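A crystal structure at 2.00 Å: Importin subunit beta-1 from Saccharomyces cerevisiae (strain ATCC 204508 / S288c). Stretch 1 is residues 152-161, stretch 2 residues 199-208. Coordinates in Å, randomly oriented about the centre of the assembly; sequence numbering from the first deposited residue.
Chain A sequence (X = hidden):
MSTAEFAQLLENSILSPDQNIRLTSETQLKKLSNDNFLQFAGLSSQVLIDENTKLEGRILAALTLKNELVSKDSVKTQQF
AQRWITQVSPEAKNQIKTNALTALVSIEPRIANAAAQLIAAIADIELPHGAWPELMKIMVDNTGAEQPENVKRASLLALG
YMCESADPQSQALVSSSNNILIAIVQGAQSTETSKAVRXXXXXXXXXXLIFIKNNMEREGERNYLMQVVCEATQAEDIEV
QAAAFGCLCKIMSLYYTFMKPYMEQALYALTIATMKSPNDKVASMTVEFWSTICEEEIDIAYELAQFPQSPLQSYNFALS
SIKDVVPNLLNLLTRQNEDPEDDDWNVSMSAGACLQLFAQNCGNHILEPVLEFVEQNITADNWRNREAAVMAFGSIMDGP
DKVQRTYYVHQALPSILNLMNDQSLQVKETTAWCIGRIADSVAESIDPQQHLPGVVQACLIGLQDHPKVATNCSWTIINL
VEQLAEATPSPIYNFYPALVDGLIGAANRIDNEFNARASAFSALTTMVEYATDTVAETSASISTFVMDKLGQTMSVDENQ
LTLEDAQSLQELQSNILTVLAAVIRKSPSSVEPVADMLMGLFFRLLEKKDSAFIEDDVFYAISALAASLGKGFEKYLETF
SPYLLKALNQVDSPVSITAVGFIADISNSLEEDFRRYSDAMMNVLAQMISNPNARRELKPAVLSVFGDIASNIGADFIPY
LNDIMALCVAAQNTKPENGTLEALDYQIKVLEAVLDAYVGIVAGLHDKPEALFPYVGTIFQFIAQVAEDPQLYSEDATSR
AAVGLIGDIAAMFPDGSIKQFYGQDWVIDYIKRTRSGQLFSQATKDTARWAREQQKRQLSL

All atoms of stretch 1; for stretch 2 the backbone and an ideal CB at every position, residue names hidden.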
# COMPACT_ATOMS: atom_id res chain seq x y z
N LYS A 152 31.84 5.50 -18.22
CA LYS A 152 31.30 6.15 -17.03
C LYS A 152 29.86 5.72 -16.79
O LYS A 152 29.49 5.28 -15.69
CB LYS A 152 31.37 7.67 -17.19
CG LYS A 152 32.76 8.26 -17.19
CD LYS A 152 32.71 9.72 -17.63
CE LYS A 152 33.99 10.47 -17.29
NZ LYS A 152 33.93 11.88 -17.75
N ARG A 153 29.02 5.87 -17.81
CA ARG A 153 27.59 5.66 -17.64
C ARG A 153 27.28 4.20 -17.33
O ARG A 153 26.49 3.90 -16.43
CB ARG A 153 26.85 6.12 -18.90
CG ARG A 153 25.47 6.72 -18.64
CD ARG A 153 24.44 5.65 -18.29
NE ARG A 153 24.08 4.82 -19.44
CZ ARG A 153 23.16 5.14 -20.34
NH1 ARG A 153 22.48 6.28 -20.24
NH2 ARG A 153 22.91 4.31 -21.35
N ALA A 154 27.89 3.28 -18.07
CA ALA A 154 27.64 1.86 -17.83
C ALA A 154 28.09 1.45 -16.43
O ALA A 154 27.40 0.68 -15.74
CB ALA A 154 28.35 1.02 -18.89
N SER A 155 29.23 1.98 -15.98
CA SER A 155 29.69 1.64 -14.64
C SER A 155 28.76 2.21 -13.57
O SER A 155 28.48 1.54 -12.57
CB SER A 155 31.13 2.13 -14.45
OG SER A 155 31.97 1.55 -15.44
N LEU A 156 28.26 3.43 -13.78
CA LEU A 156 27.30 4.01 -12.84
C LEU A 156 26.01 3.20 -12.80
O LEU A 156 25.43 2.99 -11.73
CB LEU A 156 27.03 5.47 -13.19
CG LEU A 156 28.23 6.40 -12.99
CD1 LEU A 156 28.02 7.74 -13.66
CD2 LEU A 156 28.50 6.60 -11.51
N LEU A 157 25.53 2.74 -13.96
CA LEU A 157 24.40 1.82 -13.98
C LEU A 157 24.68 0.59 -13.13
O LEU A 157 23.84 0.18 -12.32
CB LEU A 157 24.07 1.39 -15.41
CG LEU A 157 23.52 2.45 -16.36
CD1 LEU A 157 23.16 1.79 -17.68
CD2 LEU A 157 22.32 3.17 -15.77
N ALA A 158 25.85 -0.02 -13.33
CA ALA A 158 26.19 -1.22 -12.56
C ALA A 158 26.16 -0.94 -11.06
O ALA A 158 25.66 -1.75 -10.28
CB ALA A 158 27.55 -1.75 -12.99
N LEU A 159 26.70 0.21 -10.64
CA LEU A 159 26.68 0.54 -9.21
C LEU A 159 25.25 0.72 -8.71
O LEU A 159 24.89 0.22 -7.62
CB LEU A 159 27.52 1.80 -8.97
CG LEU A 159 29.02 1.58 -9.21
CD1 LEU A 159 29.72 2.89 -9.47
CD2 LEU A 159 29.66 0.86 -8.03
N GLY A 160 24.41 1.38 -9.50
CA GLY A 160 23.01 1.48 -9.14
C GLY A 160 22.36 0.12 -8.96
O GLY A 160 21.73 -0.14 -7.94
N TYR A 161 22.53 -0.76 -9.95
CA TYR A 161 21.93 -2.09 -9.88
C TYR A 161 22.45 -2.86 -8.68
O TYR A 161 21.71 -3.60 -8.03
CB TYR A 161 22.22 -2.86 -11.16
CG TYR A 161 21.40 -2.45 -12.36
CD1 TYR A 161 20.01 -2.44 -12.31
CD2 TYR A 161 22.02 -2.10 -13.55
CE1 TYR A 161 19.26 -2.07 -13.42
CE2 TYR A 161 21.28 -1.73 -14.66
CZ TYR A 161 19.90 -1.73 -14.59
OH TYR A 161 19.17 -1.35 -15.69
N UNK A 199 23.12 12.23 -14.55
CA UNK A 199 21.85 11.60 -14.22
C UNK A 199 22.06 10.21 -13.65
O UNK A 199 21.50 9.86 -12.61
CB UNK A 199 20.95 11.53 -15.46
N UNK A 200 22.84 9.39 -14.36
CA UNK A 200 23.14 8.04 -13.89
C UNK A 200 23.80 8.08 -12.51
O UNK A 200 23.52 7.23 -11.66
CB UNK A 200 24.04 7.32 -14.89
N UNK A 201 24.69 9.04 -12.28
CA UNK A 201 25.37 9.14 -11.00
C UNK A 201 24.38 9.48 -9.89
O UNK A 201 24.39 8.85 -8.82
CB UNK A 201 26.48 10.19 -11.07
N UNK A 202 23.51 10.46 -10.11
CA UNK A 202 22.57 10.86 -9.07
C UNK A 202 21.55 9.75 -8.80
O UNK A 202 21.21 9.48 -7.64
CB UNK A 202 21.85 12.15 -9.47
N UNK A 203 21.07 9.08 -9.85
CA UNK A 203 20.16 7.95 -9.66
C UNK A 203 20.84 6.82 -8.89
O UNK A 203 20.25 6.23 -7.97
CB UNK A 203 19.66 7.44 -11.01
N UNK A 204 22.09 6.52 -9.23
CA UNK A 204 22.84 5.52 -8.47
C UNK A 204 23.01 5.96 -7.01
O UNK A 204 22.91 5.14 -6.10
CB UNK A 204 24.21 5.28 -9.11
N UNK A 205 23.29 7.24 -6.78
CA UNK A 205 23.47 7.72 -5.42
C UNK A 205 22.21 7.50 -4.60
O UNK A 205 22.26 7.00 -3.46
CB UNK A 205 23.85 9.20 -5.42
N UNK A 206 21.06 7.87 -5.18
CA UNK A 206 19.78 7.56 -4.56
C UNK A 206 19.68 6.08 -4.23
O UNK A 206 19.29 5.71 -3.12
CB UNK A 206 18.63 7.98 -5.48
N UNK A 207 20.05 5.21 -5.18
CA UNK A 207 20.01 3.77 -4.92
C UNK A 207 20.93 3.37 -3.78
O UNK A 207 20.66 2.40 -3.07
CB UNK A 207 20.39 2.99 -6.18
N UNK A 208 22.04 4.09 -3.59
CA UNK A 208 23.06 3.69 -2.64
C UNK A 208 22.78 4.15 -1.22
O UNK A 208 23.43 3.65 -0.29
CB UNK A 208 24.42 4.23 -3.09

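Two helices of one chain run side by side, their N-to-C directions only 16° apart and their axes 8.3 Å apart at closest approach. Spacing that tight leaves little room for side chains between them.

Position 199 is helical and its CA-to-CB bond points sideways, with nothing of stretch 1 within 5.5 Å of the ideal CB. The contact sets no demand here, and many helix-compatible residues would do. It is Leu199, making no contact with stretch 1.

Position 200 is strongly constrained. Its CB points toward stretch 1, with the ideal CB 3.8 Å from Arg153 CD and 3.9 Å from Leu156 CB; Leu157 CD2 lies a little farther off, at 4.6 Å. A methyl already reaches van der Waals contact, so alanine fits well, glycine would leave a gap, and serine is conceivable, although these neighbours are carbons. The residue is Ala200, whose methyl packs against the aliphatic part of Arg153 and the CB of Leu156.

At position 201 the CB points sideways, 3.9 Å from Leu156 CD1. That leucine, with chi1 in m and chi2 in t, sends the methyl across to the second helix, so a small apolar group would meet it; a longer one might also pass along the side. Ala201 is found. Its CB takes the 3.9 Å contact with Leu156 CD1, and Leu156 CD1 also lies 3.8 Å from Ala201 N, so the leucine covers backbone as well as side chain.

Position 202 is out of reach of stretch 1 and could hold almost any helix former; it is Leu202. Position 203 points sideways into space that stretch 1 leaves empty, which would admit polar or apolar groups alike. Asn203 sits there without touching stretch 1.

Position 204 is the tightest point of the backbone register: the CA of position 204 lies 4.1 Å from Gly160 CA. The CB points toward stretch 1, 3.7 Å from Leu156 O and 3.9 Å from Gly160 N, so it rests on main chain. Glycine or alanine are the natural candidates. Ala204 supplies one methyl over that backbone, opposite a residue with no side chain.

Position 205 points away and is free as far as this contact goes; Leu205 occupies it. Position 206 is out of reach, and Ala206 is one of many possible choices.

Position 207 points toward stretch 1, its ideal CB 3.8 Å from Gly160 O. The bare glycine leaves room for a modest side chain, polar or apolar. Asp207, with chi1 in m, places OD2 3.6 Å from Gly160 CA, a packing contact without a hydrogen bond. An ideal CB on Gly160 would come 3.1 Å from Asp207 OD2, so the aspartate uses room the glycine leaves.

Position 208 points sideways, its CB clear of stretch 1, so small polar residues are among those that fit. Ser208 turns back onto its own helix, OG donating to Leu205 O at 2.7 Å.

Stretch 2 199-208: LAALNALADS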
# COMPACT_ATOMS: atom_id res chain seq x y z
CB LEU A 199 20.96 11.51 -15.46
CG LEU A 199 20.06 12.68 -15.80
CD1 LEU A 199 19.35 12.40 -17.11
CD2 LEU A 199 19.05 12.93 -14.68
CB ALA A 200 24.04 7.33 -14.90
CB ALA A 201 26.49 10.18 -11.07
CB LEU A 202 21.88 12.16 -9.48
CG LEU A 202 22.82 13.36 -9.55
CD1 LEU A 202 22.17 14.52 -10.26
CD2 LEU A 202 23.27 13.78 -8.17
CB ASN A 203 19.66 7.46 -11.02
CG ASN A 203 18.75 8.47 -11.71
OD1 ASN A 203 18.10 9.29 -11.05
ND2 ASN A 203 18.69 8.41 -13.03
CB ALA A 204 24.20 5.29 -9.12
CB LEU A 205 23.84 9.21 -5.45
CG LEU A 205 24.13 9.87 -4.11
CD1 LEU A 205 25.27 9.15 -3.40
CD2 LEU A 205 24.46 11.36 -4.31
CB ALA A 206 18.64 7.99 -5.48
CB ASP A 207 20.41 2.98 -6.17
CG ASP A 207 19.36 3.05 -7.27
OD1 ASP A 207 18.17 3.24 -6.97
OD2 ASP A 207 19.74 2.92 -8.45
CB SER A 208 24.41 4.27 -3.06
OG SER A 208 24.49 5.63 -2.69
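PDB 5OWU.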